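Local coordinates for protein lovastatin nonaketide synthase, polyketide synthase component (Aspergillus terreus, PDB 7CPX) that builds the nonaketide backbone of lovastatin from malonyl-CoA as an iterative multidomain polyketide synthase that works together with LovC, at residues 1756-1761 and 1795-1800; 1695-1700 and 1724-1729; 6-11 and 270-275; 298-303 and 442-447. The protein carries 2 engineered substitutions. All blocks are in the same frame, centred on the assembly; numbering follows the deposited sequence.

Contact 1: 1756-1761 and 1795-1800; sequences VHVLDV and EPEVSW
Leu1759 and Val1798 lie side by side on one face of the sheet and form the apolar centre with Val1761 and Trp1800. The touching atom of Leu1759 is CD2, 4.0 Å from Val1798 CG1. The same methyl also meets Trp1800 CB. Val1761 holds CG1 anti to the backbone N (chi1 -171°), and this methyl packs against the indole, 3.7 Å from Trp1800 CD1. Helix 1775-1784 covers this face. It also joins the two strands in the chain, so these parallel neighbours form a beta-alpha-beta crossover. The sheet around them is Rossmann-like, consistent with the structural half of a ketoreductase, as in related synthases. Between the strands, Val1798 N donates to Val1758 O at 2.8 Å. Asp1760 N donates to Val1798 O at 3.0 Å. The bond from Val1758 N to Pro1796 O is weak. On the other face, Val1758 CG2 lies 3.5 Å from Glu1797 CB and equally near its CG. Glu1797 is extended beyond CG and carries its carboxylate past this methyl into salt bridges with Arg1745, Arg1748 and Arg2423. So many positive groups would be expected to keep it ionised. Further along the same face, Asp1760 OD1 is hydrogen-bonded to Ala1730 N and Thr1727 OG1.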
loop_
_atom_site.group_PDB
_atom_site.type_symbol
_atom_site.label_atom_id
_atom_site.label_comp_id
_atom_site.label_asym_id
_atom_site.label_seq_id
_atom_site.Cartn_x
_atom_site.Cartn_y
_atom_site.Cartn_z
ATOM N N VAL A 1756 -30.678 53.852 45.949
ATOM C CA VAL A 1756 -31.578 54.366 44.924
ATOM C C VAL A 1756 -32.753 53.412 44.795
ATOM O O VAL A 1756 -32.561 52.204 44.610
ATOM C CB VAL A 1756 -30.856 54.528 43.576
ATOM C CG1 VAL A 1756 -31.857 54.815 42.474
ATOM C CG2 VAL A 1756 -29.820 55.633 43.660
ATOM N N HIS A 1757 -33.967 53.949 44.893
ATOM C CA HIS A 1757 -35.171 53.158 44.702
ATOM C C HIS A 1757 -36.136 53.903 43.794
ATOM O O HIS A 1757 -36.198 55.134 43.805
ATOM C CB HIS A 1757 -35.849 52.842 46.035
ATOM C CG HIS A 1757 -34.999 52.030 46.960
ATOM N ND1 HIS A 1757 -35.348 50.762 47.371
ATOM C CD2 HIS A 1757 -33.808 52.300 47.543
ATOM C CE1 HIS A 1757 -34.412 50.290 48.175
ATOM N NE2 HIS A 1757 -33.466 51.203 48.294
ATOM N N VAL A 1758 -36.887 53.143 43.003
ATOM C CA VAL A 1758 -37.908 53.692 42.122
ATOM C C VAL A 1758 -39.178 52.875 42.297
ATOM O O VAL A 1758 -39.133 51.640 42.348
ATOM C CB VAL A 1758 -37.457 53.691 40.645
ATOM C CG1 VAL A 1758 -36.062 54.276 40.519
ATOM C CG2 VAL A 1758 -37.508 52.289 40.070
ATOM N N LEU A 1759 -40.308 53.566 42.396
ATOM C CA LEU A 1759 -41.608 52.942 42.607
ATOM C C LEU A 1759 -42.527 53.382 41.476
ATOM O O LEU A 1759 -42.955 54.541 41.434
ATOM C CB LEU A 1759 -42.180 53.328 43.968
ATOM C CG LEU A 1759 -42.624 52.161 44.849
ATOM C CD1 LEU A 1759 -42.934 52.648 46.252
ATOM C CD2 LEU A 1759 -43.830 51.464 44.246
ATOM N N ASP A 1760 -42.817 52.464 40.560
ATOM C CA ASP A 1760 -43.688 52.743 39.427
ATOM C C ASP A 1760 -45.103 52.297 39.770
ATOM O O ASP A 1760 -45.337 51.118 40.054
ATOM C CB ASP A 1760 -43.186 52.031 38.171
ATOM C CG ASP A 1760 -43.923 52.468 36.923
ATOM O OD1 ASP A 1760 -44.685 53.455 36.998
ATOM O OD2 ASP A 1760 -43.745 51.825 35.867
ATOM N N VAL A 1761 -46.043 53.235 39.732
ATOM C CA VAL A 1761 -47.427 52.995 40.112
ATOM C C VAL A 1761 -48.284 53.150 38.865
ATOM O O VAL A 1761 -48.311 54.225 38.252
ATOM C CB VAL A 1761 -47.881 53.959 41.217
ATOM C CG1 VAL A 1761 -49.243 53.561 41.747
ATOM C CG2 VAL A 1761 -46.854 54.000 42.336
ATOM N N GLU A 1795 -34.534 45.842 47.349
ATOM C CA GLU A 1795 -35.637 46.087 46.426
ATOM C C GLU A 1795 -35.330 47.319 45.582
ATOM O O GLU A 1795 -36.023 48.339 45.691
ATOM C CB GLU A 1795 -36.945 46.285 47.193
ATOM C CG GLU A 1795 -37.268 45.168 48.165
ATOM C CD GLU A 1795 -38.440 45.499 49.066
ATOM O OE1 GLU A 1795 -38.985 46.617 48.948
ATOM O OE2 GLU A 1795 -38.818 44.642 49.893
ATOM N N PRO A 1796 -34.299 47.263 44.735
ATOM C CA PRO A 1796 -33.846 48.489 44.054
ATOM C C PRO A 1796 -34.913 49.164 43.211
ATOM O O PRO A 1796 -34.921 50.396 43.116
ATOM C CB PRO A 1796 -32.681 47.988 43.189
ATOM C CG PRO A 1796 -32.994 46.556 42.945
ATOM C CD PRO A 1796 -33.620 46.065 44.217
ATOM N N GLU A 1797 -35.801 48.404 42.578
ATOM C CA GLU A 1797 -36.811 48.985 41.699
ATOM C C GLU A 1797 -38.108 48.207 41.841
ATOM O O GLU A 1797 -38.181 47.040 41.445
ATOM C CB GLU A 1797 -36.339 48.984 40.243
ATOM C CG GLU A 1797 -35.055 49.763 40.015
ATOM C CD GLU A 1797 -34.664 49.826 38.553
ATOM O OE1 GLU A 1797 -35.377 49.229 37.719
ATOM O OE2 GLU A 1797 -33.643 50.474 38.235
ATOM N N VAL A 1798 -39.126 48.863 42.388
ATOM C CA VAL A 1798 -40.426 48.253 42.631
ATOM C C VAL A 1798 -41.446 48.890 41.701
ATOM O O VAL A 1798 -41.274 50.022 41.234
ATOM C CB VAL A 1798 -40.846 48.416 44.106
ATOM C CG1 VAL A 1798 -42.204 47.783 44.352
ATOM C CG2 VAL A 1798 -39.795 47.814 45.023
ATOM N N SER A 1799 -42.517 48.149 41.426
ATOM C CA SER A 1799 -43.615 48.630 40.599
ATOM C C SER A 1799 -44.930 48.272 41.270
ATOM O O SER A 1799 -45.167 47.105 41.590
ATOM C CB SER A 1799 -43.551 48.023 39.195
ATOM O OG SER A 1799 -44.659 48.429 38.413
ATOM N N TRP A 1800 -45.783 49.269 41.480
ATOM C CA TRP A 1800 -47.089 49.063 42.096
ATOM C C TRP A 1800 -48.110 48.859 40.985
ATOM O O TRP A 1800 -48.455 49.804 40.268
ATOM C CB TRP A 1800 -47.470 50.244 42.983
ATOM C CG TRP A 1800 -48.753 50.038 43.722
ATOM C CD1 TRP A 1800 -50.008 50.334 43.280
ATOM C CD2 TRP A 1800 -48.907 49.489 45.034
ATOM N NE1 TRP A 1800 -50.936 50.005 44.238
ATOM C CE2 TRP A 1800 -50.285 49.484 45.325
ATOM C CE3 TRP A 1800 -48.014 49.003 45.993
ATOM C CZ2 TRP A 1800 -50.791 49.010 46.533
ATOM C CZ3 TRP A 1800 -48.518 48.534 47.190
ATOM C CH2 TRP A 1800 -49.893 48.542 47.450
#

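Contact 2: 1695-1700 and 1724-1729; sequences TELDEE and VWLTEN
Leu1697 lays its isobutyl end over the backbone of strand 1720-1728. Its CD2 sits 3.3 Å from Glu1728 N and also touches the carbonyl oxygen of Leu1726. The same methyl, Leu1697 CD2, is 3.8 Å from Glu1728 CB. The other branch, Leu1697 CD1, reaches Leu1726 CB at 4.0 Å. Leu1657 of helix 1652-1664 packs against both leucines. Residues 1695-1700 belong to the loop that leaves strand 1689-1693 and leads into helix 1705-1719. That helix returns the chain to strand 1720-1728, parallel to and beside the first strand, as in a beta-alpha-beta unit. The loop therefore folds over the C-terminal end of the strand that follows it. Glu1696 takes the other side. Its CB packs on Thr1727 CG2 at 3.7 Å. The chain then bends at chi2 (-43°), which turns CD back from an extended course. Glu1696 OE2 ends 3.8 Å from Trp1725 CD1, with carboxylate and indole planes 44° apart. Thr1695 OG1 donates to this Glu1696 OE2 over 2.7 Å, from well above the carboxylate plane. Glu1696 OE1 is hydrogen-bonded to Thr1740 OG1, so hydroxyl groups meet both oxygens of this buried acid.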
loop_
_atom_site.group_PDB
_atom_site.type_symbol
_atom_site.label_atom_id
_atom_site.label_comp_id
_atom_site.label_asym_id
_atom_site.label_seq_id
_atom_site.Cartn_x
_atom_site.Cartn_y
_atom_site.Cartn_z
ATOM N N THR A 1695 -41.443 64.125 42.108
ATOM C CA THR A 1695 -41.331 64.985 40.935
ATOM C C THR A 1695 -41.821 64.276 39.681
ATOM O O THR A 1695 -42.498 64.881 38.842
ATOM C CB THR A 1695 -39.882 65.438 40.757
ATOM O OG1 THR A 1695 -39.034 64.293 40.607
ATOM C CG2 THR A 1695 -39.428 66.246 41.960
ATOM N N GLU A 1696 -41.485 62.994 39.530
ATOM C CA GLU A 1696 -41.909 62.263 38.343
ATOM C C GLU A 1696 -43.424 62.166 38.252
ATOM O O GLU A 1696 -43.965 62.135 37.142
ATOM C CB GLU A 1696 -41.289 60.865 38.334
ATOM C CG GLU A 1696 -39.821 60.842 38.717
ATOM C CD GLU A 1696 -39.034 61.956 38.058
ATOM O OE1 GLU A 1696 -39.311 62.270 36.881
ATOM O OE2 GLU A 1696 -38.143 62.523 38.724
ATOM N N LEU A 1697 -44.118 62.119 39.390
ATOM C CA LEU A 1697 -45.568 62.269 39.366
ATOM C C LEU A 1697 -45.958 63.645 38.849
ATOM O O LEU A 1697 -46.935 63.776 38.103
ATOM C CB LEU A 1697 -46.143 62.040 40.764
ATOM C CG LEU A 1697 -45.636 60.798 41.502
ATOM C CD1 LEU A 1697 -46.367 60.624 42.822
ATOM C CD2 LEU A 1697 -45.779 59.551 40.644
ATOM N N ASP A 1698 -45.206 64.672 39.232
ATOM C CA ASP A 1698 -45.343 66.007 38.675
ATOM C C ASP A 1698 -44.572 66.067 37.358
ATOM O O ASP A 1698 -44.205 65.040 36.782
ATOM C CB ASP A 1698 -44.847 67.050 39.674
ATOM C CG ASP A 1698 -45.493 66.905 41.037
ATOM O OD1 ASP A 1698 -46.640 66.418 41.104
ATOM O OD2 ASP A 1698 -44.852 67.280 42.042
ATOM N N GLU A 1699 -44.332 67.276 36.856
ATOM C CA GLU A 1699 -43.517 67.439 35.660
ATOM C C GLU A 1699 -42.199 66.692 35.815
ATOM O O GLU A 1699 -41.483 66.867 36.804
ATOM C CB GLU A 1699 -43.258 68.922 35.398
ATOM N N GLU A 1700 -41.885 65.856 34.831
ATOM C CA GLU A 1700 -40.715 64.998 34.918
ATOM C C GLU A 1700 -39.433 65.804 34.729
ATOM O O GLU A 1700 -39.419 66.876 34.119
ATOM C CB GLU A 1700 -40.780 63.887 33.871
ATOM C CG GLU A 1700 -41.935 62.917 34.055
ATOM C CD GLU A 1700 -43.261 63.484 33.591
ATOM O OE1 GLU A 1700 -43.302 64.676 33.220
ATOM O OE2 GLU A 1700 -44.263 62.738 33.597
ATOM N N VAL A 1724 -35.782 57.696 47.190
ATOM C CA VAL A 1724 -36.861 56.959 46.547
ATOM C C VAL A 1724 -37.591 57.908 45.611
ATOM O O VAL A 1724 -38.034 58.984 46.031
ATOM C CB VAL A 1724 -37.840 56.364 47.577
ATOM C CG1 VAL A 1724 -38.858 55.473 46.885
ATOM C CG2 VAL A 1724 -37.085 55.601 48.650
ATOM N N TRP A 1725 -37.719 57.512 44.351
ATOM C CA TRP A 1725 -38.495 58.245 43.363
ATOM C C TRP A 1725 -39.822 57.537 43.141
ATOM O O TRP A 1725 -39.892 56.307 43.178
ATOM C CB TRP A 1725 -37.734 58.358 42.041
ATOM C CG TRP A 1725 -36.583 59.312 42.085
ATOM C CD1 TRP A 1725 -36.565 60.596 41.627
ATOM C CD2 TRP A 1725 -35.278 59.059 42.616
ATOM N NE1 TRP A 1725 -35.332 61.158 41.839
ATOM C CE2 TRP A 1725 -34.522 60.235 42.444
ATOM C CE3 TRP A 1725 -34.673 57.949 43.213
ATOM C CZ2 TRP A 1725 -33.195 60.336 42.855
ATOM C CZ3 TRP A 1725 -33.354 58.048 43.613
ATOM C CH2 TRP A 1725 -32.630 59.234 43.436
ATOM N N LEU A 1726 -40.876 58.319 42.934
ATOM C CA LEU A 1726 -42.205 57.797 42.644
ATOM C C LEU A 1726 -42.600 58.224 41.240
ATOM O O LEU A 1726 -42.572 59.418 40.923
ATOM C CB LEU A 1726 -43.230 58.299 43.658
ATOM C CG LEU A 1726 -42.959 57.991 45.130
ATOM C CD1 LEU A 1726 -44.165 58.387 45.958
ATOM C CD2 LEU A 1726 -42.627 56.522 45.321
ATOM N N THR A 1727 -42.981 57.257 40.412
ATOM C CA THR A 1727 -43.384 57.509 39.039
ATOM C C THR A 1727 -44.789 56.968 38.820
ATOM O O THR A 1727 -45.182 55.964 39.418
ATOM C CB THR A 1727 -42.417 56.856 38.049
ATOM O OG1 THR A 1727 -42.582 55.433 38.075
ATOM C CG2 THR A 1727 -40.979 57.198 38.402
ATOM N N GLU A 1728 -45.546 57.645 37.960
ATOM C CA GLU A 1728 -46.927 57.267 37.659
ATOM C C GLU A 1728 -46.930 56.512 36.334
ATOM O O GLU A 1728 -47.032 57.102 35.259
ATOM C CB GLU A 1728 -47.829 58.494 37.610
ATOM C CG GLU A 1728 -49.266 58.190 37.215
ATOM C CD GLU A 1728 -50.174 59.396 37.349
ATOM O OE1 GLU A 1728 -49.664 60.495 37.652
ATOM O OE2 GLU A 1728 -51.398 59.246 37.153
ATOM N N ASN A 1729 -46.822 55.188 36.421
ATOM C CA ASN A 1729 -46.838 54.321 35.245
ATOM C C ASN A 1729 -45.803 54.786 34.225
ATOM O O ASN A 1729 -46.107 55.042 33.057
ATOM C CB ASN A 1729 -48.234 54.266 34.629
ATOM C CG ASN A 1729 -48.510 52.950 33.938
ATOM O OD1 ASN A 1729 -47.595 52.168 33.683
ATOM N ND2 ASN A 1729 -49.775 52.696 33.630
#

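Contact 3: 6-11 and 270-275; sequences YPNEPI and IRETGV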
loop_
_atom_site.group_PDB
_atom_site.type_symbol
_atom_site.label_atom_id
_atom_site.label_comp_id
_atom_site.label_asym_id
_atom_site.label_seq_id
_atom_site.Cartn_x
_atom_site.Cartn_y
_atom_site.Cartn_z
ATOM N N TYR A 6 59.944 -15.724 22.791
ATOM C CA TYR A 6 58.981 -15.032 23.628
ATOM C C TYR A 6 58.162 -16.034 24.439
ATOM O O TYR A 6 58.055 -17.207 24.071
ATOM C CB TYR A 6 58.068 -14.166 22.765
ATOM C CG TYR A 6 58.818 -13.159 21.919
ATOM C CD1 TYR A 6 60.037 -12.643 22.334
ATOM C CD2 TYR A 6 58.310 -12.733 20.702
ATOM C CE1 TYR A 6 60.725 -11.728 21.566
ATOM C CE2 TYR A 6 58.991 -11.818 19.927
ATOM C CZ TYR A 6 60.199 -11.318 20.362
ATOM O OH TYR A 6 60.884 -10.404 19.594
ATOM N N PRO A 7 57.573 -15.592 25.562
ATOM C CA PRO A 7 56.862 -16.531 26.442
ATOM C C PRO A 7 55.833 -17.362 25.697
ATOM O O PRO A 7 55.885 -18.596 25.714
ATOM C CB PRO A 7 56.197 -15.611 27.475
ATOM C CG PRO A 7 57.012 -14.370 27.463
ATOM C CD PRO A 7 57.492 -14.206 26.054
ATOM N N ASN A 8 54.892 -16.694 25.039
ATOM C CA ASN A 8 53.954 -17.355 24.148
ATOM C C ASN A 8 54.507 -17.315 22.732
ATOM O O ASN A 8 55.036 -16.291 22.291
ATOM C CB ASN A 8 52.582 -16.685 24.204
ATOM C CG ASN A 8 51.938 -16.789 25.570
ATOM O OD1 ASN A 8 51.667 -15.780 26.222
ATOM N ND2 ASN A 8 51.687 -18.015 26.014
ATOM N N GLU A 9 54.389 -18.432 22.029
ATOM C CA GLU A 9 54.998 -18.533 20.713
ATOM C C GLU A 9 54.459 -17.425 19.813
ATOM O O GLU A 9 53.235 -17.298 19.661
ATOM C CB GLU A 9 54.724 -19.899 20.092
ATOM C CG GLU A 9 55.375 -20.089 18.733
ATOM C CD GLU A 9 55.473 -21.546 18.331
ATOM O OE1 GLU A 9 54.931 -22.403 19.059
ATOM O OE2 GLU A 9 56.094 -21.834 17.287
ATOM N N PRO A 10 55.321 -16.611 19.204
ATOM C CA PRO A 10 54.822 -15.481 18.411
ATOM C C PRO A 10 54.161 -15.922 17.120
ATOM O O PRO A 10 54.818 -16.471 16.230
ATOM C CB PRO A 10 56.088 -14.663 18.139
ATOM C CG PRO A 10 57.177 -15.666 18.153
ATOM C CD PRO A 10 56.792 -16.672 19.197
ATOM N N ILE A 11 52.854 -15.685 17.010
ATOM C CA ILE A 11 52.177 -15.973 15.762
ATOM C C ILE A 11 52.754 -15.066 14.683
ATOM O O ILE A 11 53.417 -14.066 14.967
ATOM C CB ILE A 11 50.661 -15.782 15.916
ATOM C CG1 ILE A 11 50.138 -16.677 17.040
ATOM C CG2 ILE A 11 49.943 -16.095 14.626
ATOM C CD1 ILE A 11 50.501 -18.139 16.896
ATOM N N ILE A 270 52.822 -11.308 14.950
ATOM C CA ILE A 270 51.902 -10.995 16.037
ATOM C C ILE A 270 52.481 -11.645 17.290
ATOM O O ILE A 270 52.306 -12.843 17.527
ATOM C CB ILE A 270 50.482 -11.480 15.744
ATOM C CG1 ILE A 270 49.980 -10.869 14.435
ATOM C CG2 ILE A 270 49.552 -11.109 16.883
ATOM C CD1 ILE A 270 48.608 -11.338 14.028
ATOM N N ARG A 271 53.202 -10.852 18.082
ATOM C CA ARG A 271 53.843 -11.377 19.281
ATOM C C ARG A 271 52.813 -11.761 20.333
ATOM O O ARG A 271 52.944 -12.802 20.988
ATOM C CB ARG A 271 54.816 -10.338 19.834
ATOM C CG ARG A 271 55.485 -10.725 21.134
ATOM C CD ARG A 271 56.647 -9.796 21.430
ATOM N NE ARG A 271 57.343 -10.149 22.661
ATOM C CZ ARG A 271 58.555 -9.718 22.984
ATOM N NH1 ARG A 271 59.252 -8.941 22.172
ATOM N NH2 ARG A 271 59.084 -10.083 24.148
ATOM N N GLU A 272 51.784 -10.939 20.508
ATOM C CA GLU A 272 50.759 -11.202 21.504
ATOM C C GLU A 272 49.499 -10.447 21.115
ATOM O O GLU A 272 49.564 -9.376 20.509
ATOM C CB GLU A 272 51.222 -10.789 22.904
ATOM C CG GLU A 272 50.261 -11.153 24.020
ATOM C CD GLU A 272 50.109 -12.650 24.195
ATOM O OE1 GLU A 272 50.900 -13.405 23.593
ATOM O OE2 GLU A 272 49.194 -13.074 24.933
ATOM N N THR A 273 48.352 -11.020 21.475
ATOM C CA THR A 273 47.055 -10.420 21.171
ATOM C C THR A 273 46.138 -10.666 22.365
ATOM O O THR A 273 45.515 -11.726 22.469
ATOM C CB THR A 273 46.460 -10.995 19.892
ATOM O OG1 THR A 273 47.427 -10.915 18.838
ATOM C CG2 THR A 273 45.219 -10.217 19.491
ATOM N N GLY A 274 46.060 -9.686 23.256
ATOM C CA GLY A 274 45.163 -9.766 24.387
ATOM C C GLY A 274 43.799 -9.188 24.064
ATOM O O GLY A 274 43.657 -8.319 23.207
ATOM N N VAL A 275 42.787 -9.694 24.760
ATOM C CA VAL A 275 41.416 -9.223 24.617
ATOM C C VAL A 275 40.850 -9.002 26.009
ATOM O O VAL A 275 40.927 -9.893 26.864
ATOM C CB VAL A 275 40.547 -10.216 23.831
ATOM C CG1 VAL A 275 39.131 -9.693 23.709
ATOM C CG2 VAL A 275 41.141 -10.454 22.460
#
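Arg271 spreads its side chain across the ring of Tyr6. From CB, the chain starts with CG anti to the backbone N (chi1 176°), and Arg271 CG comes 3.5 Å from Tyr6 CD2. Arg271 CD is next, 3.4 Å from Tyr6 CE2, and makes a CH-pi contact over the face. Arg271 NE then lies 3.4 Å from Tyr6 CG. Arg271 CZ stands over the centre of the Tyr6 ring, 3.3 Å from its centroid. Arg271 NH1 sits near Tyr6 CZ at 3.1 Å, and Arg271 NH2 is 3.3 Å from Tyr6 CD1. The guanidinium and ring planes are nearly parallel, 6° apart, a stacked cation-pi pair. A salt bridge from NH1 to Glu446 and a hydrogen bond from NH2 to Ala303 O limit rotation of the guanidinium. Arg271 and Glu272 both face Ile444, which makes a classic beta bulge in strand 268-277. This strand lies antiparallel to strand 11-19 in the mixed sheet of the thiolase-like ketosynthase fold. Where the two strands meet, Ile11 CB and Ile270 CB are 4.3 Å apart. Glu272 bends at chi2. Its OE1 lies near Asn8 CB and forms a salt bridge with Arg196; OE2 is hydrogen-bonded to Gln302.

Contact 4: 298-303 and 442-447; sequences ATYAQA and HAIIEE
Ile444 and Tyr300 make the CH-pi contact between helix and strand. Ile444 CD1 stands over the centre of the Tyr300 ring, 3.4 Å from the centroid and 11° off the ring normal. The same methyl also has apolar neighbours. Ile444 CD1 lies 3.7 Å from Thr299 CG2, and the two side chains run alongside in opposite senses. Ala303 CB meets Ile444 CD1 more loosely, at 4.1 Å. The aromatic pair is Tyr300 with His442, and the two rings meet by their rims without stacking. Their centroids are 5.6 Å apart and their planes 32° apart. The nearest atoms are Tyr300 CE1 and His442 CE1, at 3.4 Å. His442 starts toward the helix at CB and holds CG anti to its backbone N (chi1 178°). Thr299 CB meets the edge of this ring in plane, 3.3 Å from His442 ND1. Polar bonds run to residues nearby. Thr299 OG1 is hydrogen-bonded to Leu295 O within its own helix. Tyr300 OH is hydrogen-bonded to Ser430 OG, which also meets His442 NE2 in a weak bond, so one serine links both rings. Helix 289-302 is thereby packed on strand 439-446 in the layered helix-on-sheet arrangement of the thiolase fold. The His442 side chain lies about 10 Å from that of His320, a predicted ketosynthase active-site residue.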
loop_
_atom_site.group_PDB
_atom_site.type_symbol
_atom_site.label_atom_id
_atom_site.label_comp_id
_atom_site.label_asym_id
_atom_site.label_seq_id
_atom_site.Cartn_x
_atom_site.Cartn_y
_atom_site.Cartn_z
ATOM N N ALA A 298 48.420 -5.878 30.196
ATOM C CA ALA A 298 48.385 -7.333 30.264
ATOM C C ALA A 298 48.929 -7.955 28.987
ATOM O O ALA A 298 49.631 -8.970 29.037
ATOM C CB ALA A 298 46.957 -7.809 30.522
ATOM N N THR A 299 48.606 -7.371 27.832
ATOM C CA THR A 299 49.113 -7.902 26.574
ATOM C C THR A 299 50.630 -7.802 26.515
ATOM O O THR A 299 51.306 -8.744 26.086
ATOM C CB THR A 299 48.483 -7.153 25.400
ATOM O OG1 THR A 299 47.058 -7.127 25.555
ATOM C CG2 THR A 299 48.828 -7.831 24.087
ATOM N N TYR A 300 51.184 -6.667 26.944
ATOM C CA TYR A 300 52.635 -6.523 26.941
ATOM C C TYR A 300 53.285 -7.469 27.943
ATOM O O TYR A 300 54.352 -8.032 27.669
ATOM C CB TYR A 300 53.021 -5.074 27.230
ATOM C CG TYR A 300 53.039 -4.207 25.995
ATOM C CD1 TYR A 300 51.878 -3.627 25.514
ATOM C CD2 TYR A 300 54.218 -3.976 25.303
ATOM C CE1 TYR A 300 51.888 -2.840 24.385
ATOM C CE2 TYR A 300 54.237 -3.189 24.171
ATOM C CZ TYR A 300 53.068 -2.624 23.717
ATOM O OH TYR A 300 53.075 -1.837 22.590
ATOM N N ALA A 301 52.662 -7.657 29.108
ATOM C CA ALA A 301 53.198 -8.600 30.083
ATOM C C ALA A 301 53.197 -10.019 29.531
ATOM O O ALA A 301 54.170 -10.762 29.704
ATOM C CB ALA A 301 52.392 -8.528 31.379
ATOM N N GLN A 302 52.112 -10.411 28.862
ATOM C CA GLN A 302 52.047 -11.740 28.263
ATOM C C GLN A 302 53.110 -11.901 27.187
ATOM O O GLN A 302 53.694 -12.980 27.034
ATOM C CB GLN A 302 50.654 -11.980 27.684
ATOM C CG GLN A 302 49.558 -12.057 28.734
ATOM C CD GLN A 302 48.160 -11.912 28.154
ATOM O OE1 GLN A 302 47.222 -11.556 28.867
ATOM N NE2 GLN A 302 48.012 -12.191 26.863
ATOM N N ALA A 303 53.373 -10.835 26.431
ATOM C CA ALA A 303 54.416 -10.859 25.415
ATOM C C ALA A 303 55.814 -10.876 26.013
ATOM O O ALA A 303 56.784 -11.035 25.265
ATOM C CB ALA A 303 54.275 -9.648 24.493
ATOM N N HIS A 442 43.563 -5.911 21.810
ATOM C CA HIS A 442 44.858 -5.279 21.623
ATOM C C HIS A 442 45.842 -6.314 21.108
ATOM O O HIS A 442 45.919 -7.424 21.641
ATOM C CB HIS A 442 45.372 -4.662 22.924
ATOM C CG HIS A 442 46.729 -4.044 22.801
ATOM N ND1 HIS A 442 47.867 -4.645 23.294
ATOM C CD2 HIS A 442 47.133 -2.882 22.235
ATOM C CE1 HIS A 442 48.912 -3.879 23.041
ATOM N NE2 HIS A 442 48.494 -2.804 22.400
ATOM N N ALA A 443 46.586 -5.944 20.074
ATOM C CA ALA A 443 47.578 -6.808 19.457
ATOM C C ALA A 443 48.920 -6.098 19.421
ATOM O O ALA A 443 48.993 -4.903 19.122
ATOM C CB ALA A 443 47.165 -7.202 18.041
ATOM N N ILE A 444 49.976 -6.838 19.728
ATOM C CA ILE A 444 51.341 -6.348 19.621
ATOM C C ILE A 444 51.962 -7.012 18.403
ATOM O O ILE A 444 51.986 -8.244 18.304
ATOM C CB ILE A 444 52.147 -6.644 20.895
ATOM C CG1 ILE A 444 51.467 -6.003 22.107
ATOM C CG2 ILE A 444 53.566 -6.128 20.751
ATOM C CD1 ILE A 444 52.129 -6.325 23.429
ATOM N N ILE A 445 52.452 -6.205 17.469
ATOM C CA ILE A 445 52.984 -6.701 16.209
ATOM C C ILE A 445 54.408 -6.192 16.056
ATOM O O ILE A 445 54.786 -5.168 16.630
ATOM C CB ILE A 445 52.105 -6.266 15.019
ATOM C CG1 ILE A 445 50.642 -6.607 15.310
ATOM C CG2 ILE A 445 52.564 -6.946 13.739
ATOM C CD1 ILE A 445 49.693 -6.244 14.204
ATOM N N GLU A 446 55.204 -6.928 15.288
ATOM C CA GLU A 446 56.604 -6.595 15.103
ATOM C C GLU A 446 57.025 -7.003 13.701
ATOM O O GLU A 446 56.359 -7.801 13.038
ATOM C CB GLU A 446 57.487 -7.291 16.146
ATOM C CG GLU A 446 57.130 -6.965 17.584
ATOM C CD GLU A 446 58.014 -7.686 18.580
ATOM O OE1 GLU A 446 58.784 -8.573 18.157
ATOM O OE2 GLU A 446 57.942 -7.368 19.785
ATOM N N GLU A 447 58.133 -6.429 13.248
ATOM C CA GLU A 447 58.729 -6.873 11.999
ATOM C C GLU A 447 59.433 -8.204 12.215
ATOM O O GLU A 447 60.037 -8.441 13.264
ATOM C CB GLU A 447 59.722 -5.835 11.476
ATOM C CG GLU A 447 60.992 -5.709 12.307
ATOM C CD GLU A 447 61.993 -4.754 11.693
ATOM O OE1 GLU A 447 62.025 -4.646 10.449
ATOM O OE2 GLU A 447 62.752 -4.115 12.452
#

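How the contacts relate
From the N terminus, contact 3 comes first and closes a loop of 258 residues within the ketosynthase. Contact 4 opens after it and closes one of 138. The two touch, their centres 6 Å apart. Strands 268-277 and 439-446 are sheet neighbours, joined by Glu272 O and Ile444 N, and Gln302 of the helix reaches Glu272. Much later, contact 2 closes 23 residues and contact 1 closes 33. These also share a sheet, as strands 1720-1728 and 1755-1761 lie side by side. All four contacts are in series; none nests or crosses. The two pairs lie on opposite sides of the chain's centre, their contact centres at least 110 Å apart.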